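Side-chain contacts in putative hydrolase (Shewanella frigidimarina, PDB 3LHO), which is probably an iron-dependent dioxygenase of the 2-oxoadipate dioxygenase/decarboxylase family, here crystallised with nickel in its metal site: residues Ala237-Met242 with Thr249-Ala254; Asp181-Leu186 with Gly197-Gly202; Asp71-Phe74 with Leu79-Lys82; Ala25-Leu30 with Ala189-Asn194. All blocks are in the same frame, centred on the assembly; numbering follows the deposited sequence. Where two conformers were deposited one is given.

How the contacts relate
The four contacts range from the neighbourhood of the metal to the outer surface: contacts 1, 2 and 3 are partly buried, contact 4 is a surface contact. Contact 1 is mostly polar: a charged side chain from the seven-stranded sheet grips the backbone of the C-terminal loop. Contact 3, at an outer edge of that sheet, is a regular hairpin ladder with a salt bridge on one face and aromatic side chains on the other; Tyr72 OH packs against Phe251 and Gly250 of contact 1. Contacts 2 and 4 are neighbours: contact 2 uses helix 179-188 and contact 4 the loop that leaves it, and Leu186 of the one packs on Ile27 of the other. Contact 2 is slight and without direct bonding, whereas contact 4 is apolar packing.

Contact 1: residues Ala237-Met242 with Thr249-Ala254; sequences ARRYPM and TGFVAA
Arg239, at the end of strand 235-239, and Thr249 in the C-terminal loop have their CA atoms 7.6 Å apart, a gap bridged chiefly by the arginine side chain. With CG beside the backbone N (chi1 -63°) and the chain extended from there to NE, the guanidinium reaches the loop backbone. NH1 donates to Gly250 O at 2.7 Å, nearly straight (163°), in the carbonyl plane and on a lone pair of the oxygen; NH2 adds a weak bond to the same Gly250 O at 3.2 Å. NH2 also stands over one face of the Phe251 ring, 3.7 Å from CE2, with the two planes 69° apart; at this range the cation-pi attraction is weak at most. NH1 binds Tyr248 O as well, while NE forms a salt bridge with Asp40. A leucine here would probably leave the carbonyls of Gly250 and Tyr248 without this donor and deprive Asp40 of its arginine partner. The same loop carries Phe251, which lies near the nickel and meets the metal ligand His41 edge-to-face. One buried cation thus ties a strand end, an acid and two loop carbonyls together; with Lys93 also close, Asp40 probably has two positive neighbours to balance.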
# COMPACT_ATOMS: atom_id res chain seq x y z
N ALA A 237 2.44 4.58 11.87
CA ALA A 237 1.38 4.02 12.71
C ALA A 237 1.90 3.69 14.10
O ALA A 237 2.97 3.09 14.26
CB ALA A 237 0.79 2.73 12.05
N ARG A 238 1.13 4.09 15.12
CA ARG A 238 1.31 3.62 16.46
C ARG A 238 0.14 2.72 16.84
O ARG A 238 -0.99 3.14 16.77
CB ARG A 238 1.39 4.78 17.44
CG ARG A 238 1.63 4.33 18.89
CD ARG A 238 2.02 5.46 19.82
NE ARG A 238 1.99 5.01 21.22
CZ ARG A 238 2.09 5.81 22.29
NH1 ARG A 238 2.22 7.12 22.16
NH2 ARG A 238 2.06 5.29 23.50
N ARG A 239 0.44 1.49 17.27
CA ARG A 239 -0.58 0.60 17.80
C ARG A 239 -0.54 0.48 19.31
O ARG A 239 0.53 0.57 19.93
CB ARG A 239 -0.43 -0.79 17.20
CG ARG A 239 -0.64 -0.82 15.70
CD ARG A 239 -0.30 -2.22 15.16
NE ARG A 239 -0.50 -2.18 13.73
CZ ARG A 239 -1.69 -2.14 13.14
NH1 ARG A 239 -2.84 -2.22 13.84
NH2 ARG A 239 -1.74 -2.01 11.84
N TYR A 240 -1.72 0.24 19.89
CA TYR A 240 -1.88 0.09 21.32
C TYR A 240 -2.37 -1.29 21.72
O TYR A 240 -2.98 -2.01 20.90
CB TYR A 240 -2.83 1.16 21.85
CG TYR A 240 -2.30 2.57 21.72
CD1 TYR A 240 -2.33 3.25 20.51
CD2 TYR A 240 -1.80 3.24 22.83
CE1 TYR A 240 -1.86 4.54 20.41
CE2 TYR A 240 -1.34 4.52 22.73
CZ TYR A 240 -1.37 5.18 21.53
OH TYR A 240 -0.91 6.48 21.45
N PRO A 241 -2.07 -1.70 22.96
CA PRO A 241 -2.53 -3.00 23.43
C PRO A 241 -4.03 -3.07 23.63
O PRO A 241 -4.65 -2.10 24.08
CB PRO A 241 -1.82 -3.17 24.78
CG PRO A 241 -0.70 -2.26 24.76
CD PRO A 241 -1.08 -1.11 23.88
N MSE A 242 -4.61 -4.20 23.28
CA MSE A 242 -6.01 -4.50 23.63
C MSE A 242 -6.12 -4.95 25.10
O MSE A 242 -5.11 -5.04 25.82
CB MSE A 242 -6.54 -5.60 22.71
CG MSE A 242 -6.45 -5.23 21.25
SE MSE A 242 -7.09 -6.60 20.06
CE MSE A 242 -5.60 -7.82 20.00
N THR A 249 -4.35 -5.25 15.86
CA THR A 249 -3.76 -5.52 14.53
C THR A 249 -4.57 -5.00 13.35
O THR A 249 -4.22 -5.26 12.21
CB THR A 249 -3.54 -7.03 14.34
OG1 THR A 249 -4.78 -7.69 14.55
CG2 THR A 249 -2.53 -7.56 15.36
N GLY A 250 -5.65 -4.26 13.60
CA GLY A 250 -6.53 -3.78 12.53
C GLY A 250 -6.00 -2.55 11.81
O GLY A 250 -4.94 -2.00 12.16
N PHE A 251 -6.74 -2.11 10.80
CA PHE A 251 -6.21 -1.10 9.88
C PHE A 251 -7.03 0.19 9.76
O PHE A 251 -6.61 1.14 9.06
CB PHE A 251 -5.93 -1.75 8.51
CG PHE A 251 -4.74 -2.63 8.55
CD1 PHE A 251 -4.86 -3.95 8.95
CD2 PHE A 251 -3.48 -2.13 8.27
CE1 PHE A 251 -3.77 -4.74 9.04
CE2 PHE A 251 -2.38 -2.93 8.36
CZ PHE A 251 -2.52 -4.23 8.75
N VAL A 252 -8.18 0.21 10.45
CA VAL A 252 -8.95 1.44 10.65
C VAL A 252 -9.12 1.54 12.15
O VAL A 252 -8.74 0.59 12.88
CB VAL A 252 -10.34 1.37 9.98
N ALA A 253 -9.68 2.66 12.61
CA ALA A 253 -9.98 2.87 14.04
C ALA A 253 -10.74 1.67 14.62
O ALA A 253 -11.77 1.30 14.07
CB ALA A 253 -10.82 4.15 14.23
N ALA A 254 -10.26 1.07 15.72
CA ALA A 254 -10.95 -0.07 16.37
C ALA A 254 -12.36 0.27 16.79
O ALA A 254 -13.18 -0.63 16.98
CB ALA A 254 -10.16 -0.59 17.57

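Contact 2: residues Asp181-Leu186 with Gly197-Gly202; sequences DVNQAL and GGEVKG
Helix 179-188 meets the loop leading to strand 208-212 through one buried side chain, Asn183, whose amide end faces Glu199 and Val200. The two backbones stay well apart, with 8.1 Å between the CA atoms of Asn183 and Glu199, and the contact covers little surface. Asn183 carries CG beside its backbone N (chi1 -78°), which directs the amide from the helix toward the loop. Its ND2 comes to 3.6 Å from Glu199 O, too far to count as a hydrogen bond, and lies equally near a methyl group, 3.6 Å from Val200 CG2. The valine turns that branch to the amide because CG1 takes the place anti to the backbone N (chi1 176°). Asn183 and Glu199 also approach through their side chains, but loosely, with ND2 4.2 Å from OE1. The stronger polar partners are other residues: Asn183 OD1 is hydrogen-bonded to Ser211 of strand 208-212, and Glu199 OE2 forms a salt bridge with Lys187 from the last turn of the same helix. Lys201 folds back so that NZ donates to Gly198 O at 2.7 Å, a bond within the loop that spans Glu199 and Val200. Gly198 itself has a positive phi (88°), a conformation that glycine adopts readily. The Ser211 bond probably fixes the rotation of the Asn183 amide, and the helix and loop are probably held together chiefly by Lys187 and Glu199, since the direct contact amounts to van der Waals packing of an amide against a carbonyl and a methyl group.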
# COMPACT_ATOMS: atom_id res chain seq x y z
N ASP A 181 5.11 13.57 18.01
CA ASP A 181 6.52 13.94 18.01
C ASP A 181 7.17 13.55 16.70
O ASP A 181 8.02 14.27 16.20
CB ASP A 181 7.24 13.30 19.19
CG ASP A 181 6.72 13.83 20.52
OD1 ASP A 181 6.55 15.06 20.63
OD2 ASP A 181 6.46 13.02 21.43
N VAL A 182 6.78 12.42 16.13
CA VAL A 182 7.30 12.05 14.78
C VAL A 182 6.84 13.09 13.76
O VAL A 182 7.62 13.55 12.91
CB VAL A 182 6.80 10.66 14.36
CG1 VAL A 182 7.21 10.34 12.90
CG2 VAL A 182 7.34 9.60 15.35
N ASN A 183 5.57 13.45 13.83
CA ASN A 183 4.99 14.44 12.91
C ASN A 183 5.72 15.77 13.00
O ASN A 183 5.99 16.41 11.97
CB ASN A 183 3.48 14.62 13.18
CG ASN A 183 2.65 13.49 12.60
OD1 ASN A 183 3.17 12.60 11.90
ND2 ASN A 183 1.33 13.51 12.85
N GLN A 184 6.10 16.17 14.21
CA GLN A 184 6.79 17.43 14.40
C GLN A 184 8.19 17.37 13.76
O GLN A 184 8.57 18.31 13.07
CB GLN A 184 6.85 17.83 15.88
CG GLN A 184 7.28 19.28 16.16
CD GLN A 184 6.47 20.30 15.36
OE1 GLN A 184 5.24 20.21 15.27
NE2 GLN A 184 7.16 21.24 14.73
N ALA A 185 8.91 16.26 13.94
CA ALA A 185 10.25 16.09 13.33
C ALA A 185 10.17 16.13 11.80
O ALA A 185 11.09 16.61 11.13
CB ALA A 185 10.90 14.76 13.78
N LEU A 186 9.10 15.56 11.26
CA LEU A 186 8.92 15.53 9.82
C LEU A 186 8.70 16.96 9.30
O LEU A 186 9.31 17.36 8.32
CB LEU A 186 7.72 14.67 9.45
CG LEU A 186 7.84 13.19 9.81
CD1 LEU A 186 6.56 12.47 9.39
CD2 LEU A 186 9.09 12.60 9.18
N GLY A 197 -8.01 14.47 7.21
CA GLY A 197 -8.71 14.00 8.42
C GLY A 197 -8.21 14.54 9.77
O GLY A 197 -8.55 13.97 10.79
N GLY A 198 -7.46 15.65 9.79
CA GLY A 198 -6.53 15.96 10.89
C GLY A 198 -5.17 15.32 10.57
O GLY A 198 -5.10 14.38 9.78
N GLU A 199 -4.08 15.85 11.15
CA GLU A 199 -2.75 15.31 10.87
C GLU A 199 -2.57 13.90 11.47
O GLU A 199 -1.71 13.16 11.03
CB GLU A 199 -1.66 16.17 11.47
CG GLU A 199 -1.34 17.45 10.77
CD GLU A 199 -0.01 18.02 11.27
OE1 GLU A 199 0.47 17.59 12.34
OE2 GLU A 199 0.57 18.87 10.57
N VAL A 200 -3.34 13.59 12.52
CA VAL A 200 -3.34 12.26 13.14
C VAL A 200 -4.74 11.71 13.01
O VAL A 200 -5.69 12.38 13.39
CB VAL A 200 -2.98 12.29 14.66
CG1 VAL A 200 -3.10 10.90 15.26
CG2 VAL A 200 -1.59 12.87 14.90
N LYS A 201 -4.86 10.52 12.44
CA LYS A 201 -6.13 9.82 12.33
C LYS A 201 -6.17 8.76 13.43
O LYS A 201 -5.20 8.01 13.61
CB LYS A 201 -6.27 9.15 10.95
CG LYS A 201 -6.64 10.10 9.82
CD LYS A 201 -5.49 11.01 9.37
CE LYS A 201 -5.81 11.67 8.01
NZ LYS A 201 -4.90 12.80 7.64
N GLY A 202 -7.26 8.74 14.18
CA GLY A 202 -7.44 7.81 15.28
C GLY A 202 -6.86 8.39 16.55
O GLY A 202 -6.59 9.59 16.63

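Contact 3: residues Asp71-Phe74 with Leu79-Lys82; sequences DYKF and LIAK
Asp71 to Phe74 pair with Leu79 to Lys82 as the two arms of a beta hairpin at the edge of the seven-stranded sheet, antiparallel at 161°. Tyr72 with Ala81 and Phe74 with Leu79 are the hydrogen-bonded pairs, and their side chains share one face. There the small Ala81 fits beside both aromatic residues, its CB at the edge of the Phe74 ring, 4.2 Å from Phe74 CE2, and 4.3 Å from Tyr72 CB. The Tyr72 ring turns its own edge to the backbone of the opposite strand, CD2 standing 4.1 Å from Lys82 CA. Farther along, Phe74 CB rests against Leu79 CB at 4.0 Å. On the other face Lys73 pairs with Ile80, whose side chain is found in two positions, one of them lightly touching the lysine. Beside them Lys82 bends at chi3 (73°) and chi4 (62°), so that its chain runs alongside Asp71 and curls its amine back to OD1. A methionine in its place would probably leave both Asp71 and Asp68, the second acid held by this amine, without their positive mate. In this salt bridge Lys82 NZ approaches Asp71 OD1 on the syn lone pair, at an unusually short 2.5 Å whose exact length is uncertain.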
# COMPACT_ATOMS: atom_id res chain seq x y z
N ASP A 71 -9.71 -10.61 8.14
CA ASP A 71 -10.59 -10.39 6.97
C ASP A 71 -11.35 -9.08 7.19
O ASP A 71 -11.78 -8.81 8.29
CB ASP A 71 -11.60 -11.54 6.85
CG ASP A 71 -10.99 -12.81 6.26
OD1 ASP A 71 -9.77 -12.82 5.97
OD2 ASP A 71 -11.74 -13.79 6.08
N TYR A 72 -11.46 -8.27 6.14
CA TYR A 72 -12.09 -6.94 6.22
C TYR A 72 -12.98 -6.70 5.01
O TYR A 72 -12.68 -7.12 3.91
CB TYR A 72 -11.02 -5.85 6.22
CG TYR A 72 -9.95 -6.06 7.26
CD1 TYR A 72 -10.14 -5.64 8.57
CD2 TYR A 72 -8.77 -6.70 6.95
CE1 TYR A 72 -9.15 -5.85 9.54
CE2 TYR A 72 -7.79 -6.93 7.90
CZ TYR A 72 -7.97 -6.48 9.18
OH TYR A 72 -7.01 -6.71 10.13
N LYS A 73 -14.08 -5.98 5.21
CA LYS A 73 -14.88 -5.48 4.10
C LYS A 73 -15.00 -3.96 4.24
O LYS A 73 -15.31 -3.47 5.32
CB LYS A 73 -16.26 -6.12 4.12
CG LYS A 73 -17.16 -5.72 2.90
CD LYS A 73 -18.31 -6.73 2.72
CE LYS A 73 -18.78 -6.87 1.25
NZ LYS A 73 -19.00 -8.33 0.89
N PHE A 74 -14.76 -3.22 3.17
CA PHE A 74 -14.99 -1.76 3.16
C PHE A 74 -16.10 -1.39 2.18
O PHE A 74 -15.91 -1.38 0.97
CB PHE A 74 -13.67 -1.07 2.85
CG PHE A 74 -12.61 -1.37 3.87
CD1 PHE A 74 -12.62 -0.74 5.11
CD2 PHE A 74 -11.63 -2.33 3.63
CE1 PHE A 74 -11.65 -1.04 6.08
CE2 PHE A 74 -10.65 -2.63 4.59
CZ PHE A 74 -10.66 -1.99 5.81
N LEU A 79 -14.58 -2.63 -1.38
CA LEU A 79 -13.33 -3.38 -1.21
C LEU A 79 -13.50 -4.53 -0.24
O LEU A 79 -14.26 -4.41 0.74
CB LEU A 79 -12.25 -2.49 -0.60
CG LEU A 79 -11.70 -1.26 -1.33
CD1 LEU A 79 -10.57 -0.59 -0.51
CD2 LEU A 79 -11.19 -1.67 -2.72
N ILE A 80 -12.80 -5.62 -0.51
CA ILE A 80 -12.53 -6.57 0.56
C ILE A 80 -11.03 -6.65 0.76
O ILE A 80 -10.21 -6.34 -0.13
CB ILE A 80 -13.16 -7.97 0.37
CG1 ILE A 80 -12.62 -8.65 -0.89
CG2 ILE A 80 -14.70 -7.86 0.37
CD1 ILE A 80 -12.74 -10.19 -0.86
N ALA A 81 -10.63 -7.02 1.97
CA ALA A 81 -9.19 -7.10 2.20
C ALA A 81 -8.89 -8.14 3.25
O ALA A 81 -9.79 -8.61 4.01
CB ALA A 81 -8.63 -5.72 2.62
N LYS A 82 -7.62 -8.46 3.34
CA LYS A 82 -7.10 -9.36 4.39
C LYS A 82 -5.73 -8.81 4.78
O LYS A 82 -5.06 -8.11 3.96
CB LYS A 82 -6.91 -10.79 3.87
CG LYS A 82 -8.14 -11.52 3.25
CD LYS A 82 -7.75 -12.88 2.56
CE LYS A 82 -7.41 -13.98 3.52
NZ LYS A 82 -8.54 -14.39 4.45

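Contact 4: residues Ala25-Leu30 with Ala189-Asn194; sequences AKIHQL and AGFVLN
Phe191 takes Ile27 of helix 22-32 over the face of its ring: Ile27 CG1 stands almost exactly above the centre, 3.6 Å from the centroid and 7° off the normal, a CH-pi contact. Ile27 CD1 continues across the same face toward the root of the ring, 3.8 Å from Phe191 CG, while the two side chains slide past each other in opposite directions. Lys26 comes in at the rim instead, its CB lying near the ring plane and 3.6 Å from Phe191 CZ; only the end of its extended chain leads away. One turn on, Leu30 swings CG anti to the backbone N (chi1 179°) and sets CD2 against Ala189 CB at 3.7 Å. Behind this first shell, Gly190 ends helix 179-188 in a Schellman motif, its positive phi (94°) turning the chain so that Phe191 follows directly toward helix 22-32. Leu186, from the helix so ended, packs through its CD2 against Ile27 CG2, and Thr213 and Tyr234 also touch that isoleucine. The contact is therefore wholly apolar in its direct touches, packing between helix 22-32 and the chain leaving helix 179-188 that relies on close fit over the phenylalanine face rather than on directed polar bonds.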
# COMPACT_ATOMS: atom_id res chain seq x y z
N ALA A 25 12.25 7.71 0.74
CA ALA A 25 13.70 7.45 0.86
C ALA A 25 14.31 8.45 1.85
O ALA A 25 15.12 8.09 2.73
CB ALA A 25 14.41 7.48 -0.52
N LYS A 26 13.88 9.70 1.76
CA LYS A 26 14.46 10.75 2.61
C LYS A 26 14.06 10.58 4.08
O LYS A 26 14.90 10.69 4.97
CB LYS A 26 14.08 12.15 2.11
CG LYS A 26 14.64 12.47 0.73
CD LYS A 26 14.25 13.89 0.33
CE LYS A 26 14.72 14.26 -1.07
NZ LYS A 26 14.13 15.57 -1.51
N ILE A 27 12.78 10.34 4.33
CA ILE A 27 12.29 10.18 5.70
C ILE A 27 12.90 8.90 6.34
O ILE A 27 13.24 8.91 7.51
CB ILE A 27 10.76 10.22 5.76
CG1 ILE A 27 10.29 11.62 5.33
CG2 ILE A 27 10.24 9.83 7.18
CD1 ILE A 27 8.82 11.75 5.03
N HIS A 28 13.08 7.83 5.56
CA HIS A 28 13.75 6.61 6.05
C HIS A 28 15.15 6.96 6.57
O HIS A 28 15.50 6.59 7.68
CB HIS A 28 13.83 5.54 4.95
CG HIS A 28 14.35 4.21 5.43
ND1 HIS A 28 15.70 3.93 5.50
CD2 HIS A 28 13.71 3.09 5.85
CE1 HIS A 28 15.86 2.69 5.96
NE2 HIS A 28 14.67 2.16 6.17
N GLN A 29 15.93 7.68 5.77
CA GLN A 29 17.25 8.16 6.19
C GLN A 29 17.17 9.06 7.44
O GLN A 29 17.92 8.87 8.40
CB GLN A 29 17.97 8.86 5.02
CG GLN A 29 19.40 9.32 5.29
CD GLN A 29 20.34 8.19 5.68
OE1 GLN A 29 20.17 7.05 5.27
NE2 GLN A 29 21.34 8.51 6.49
N LEU A 30 16.24 10.01 7.45
CA LEU A 30 16.05 10.90 8.61
C LEU A 30 15.80 10.16 9.94
O LEU A 30 16.43 10.47 10.96
CB LEU A 30 14.89 11.86 8.34
CG LEU A 30 14.48 12.87 9.42
CD1 LEU A 30 15.49 14.01 9.49
CD2 LEU A 30 13.08 13.47 9.15
N ALA A 189 11.85 19.00 9.44
CA ALA A 189 12.76 18.61 8.34
C ALA A 189 12.26 19.03 6.94
O ALA A 189 12.91 18.74 5.92
CB ALA A 189 13.02 17.09 8.38
N GLY A 190 11.08 19.65 6.88
CA GLY A 190 10.59 20.25 5.64
C GLY A 190 9.69 19.36 4.82
O GLY A 190 9.50 19.61 3.63
N PHE A 191 9.12 18.32 5.43
CA PHE A 191 8.11 17.50 4.77
C PHE A 191 6.73 18.04 5.12
O PHE A 191 6.57 18.61 6.18
CB PHE A 191 8.26 16.02 5.19
CG PHE A 191 9.54 15.44 4.71
CD1 PHE A 191 9.67 15.04 3.40
CD2 PHE A 191 10.65 15.40 5.54
CE1 PHE A 191 10.88 14.57 2.93
CE2 PHE A 191 11.86 14.94 5.07
CZ PHE A 191 11.97 14.52 3.77
N VAL A 192 5.78 17.90 4.20
CA VAL A 192 4.40 18.27 4.46
C VAL A 192 3.55 17.02 4.64
O VAL A 192 3.67 16.03 3.90
CB VAL A 192 3.81 19.21 3.35
CG1 VAL A 192 3.91 18.59 1.99
CG2 VAL A 192 2.37 19.60 3.68
N LEU A 193 2.69 17.07 5.64
CA LEU A 193 1.83 15.97 6.01
C LEU A 193 0.45 16.13 5.45
O LEU A 193 -0.01 17.26 5.25
CB LEU A 193 1.72 15.93 7.54
CG LEU A 193 3.08 15.82 8.25
CD1 LEU A 193 2.90 15.67 9.74
CD2 LEU A 193 3.89 14.64 7.71
N ASN A 194 -0.23 15.01 5.19
CA ASN A 194 -1.66 15.07 4.88
C ASN A 194 -2.40 15.52 6.11
O ASN A 194 -2.30 14.89 7.17
CB ASN A 194 -2.25 13.73 4.44
CG ASN A 194 -3.77 13.81 4.21
OD1 ASN A 194 -4.28 14.80 3.68
ND2 ASN A 194 -4.49 12.78 4.64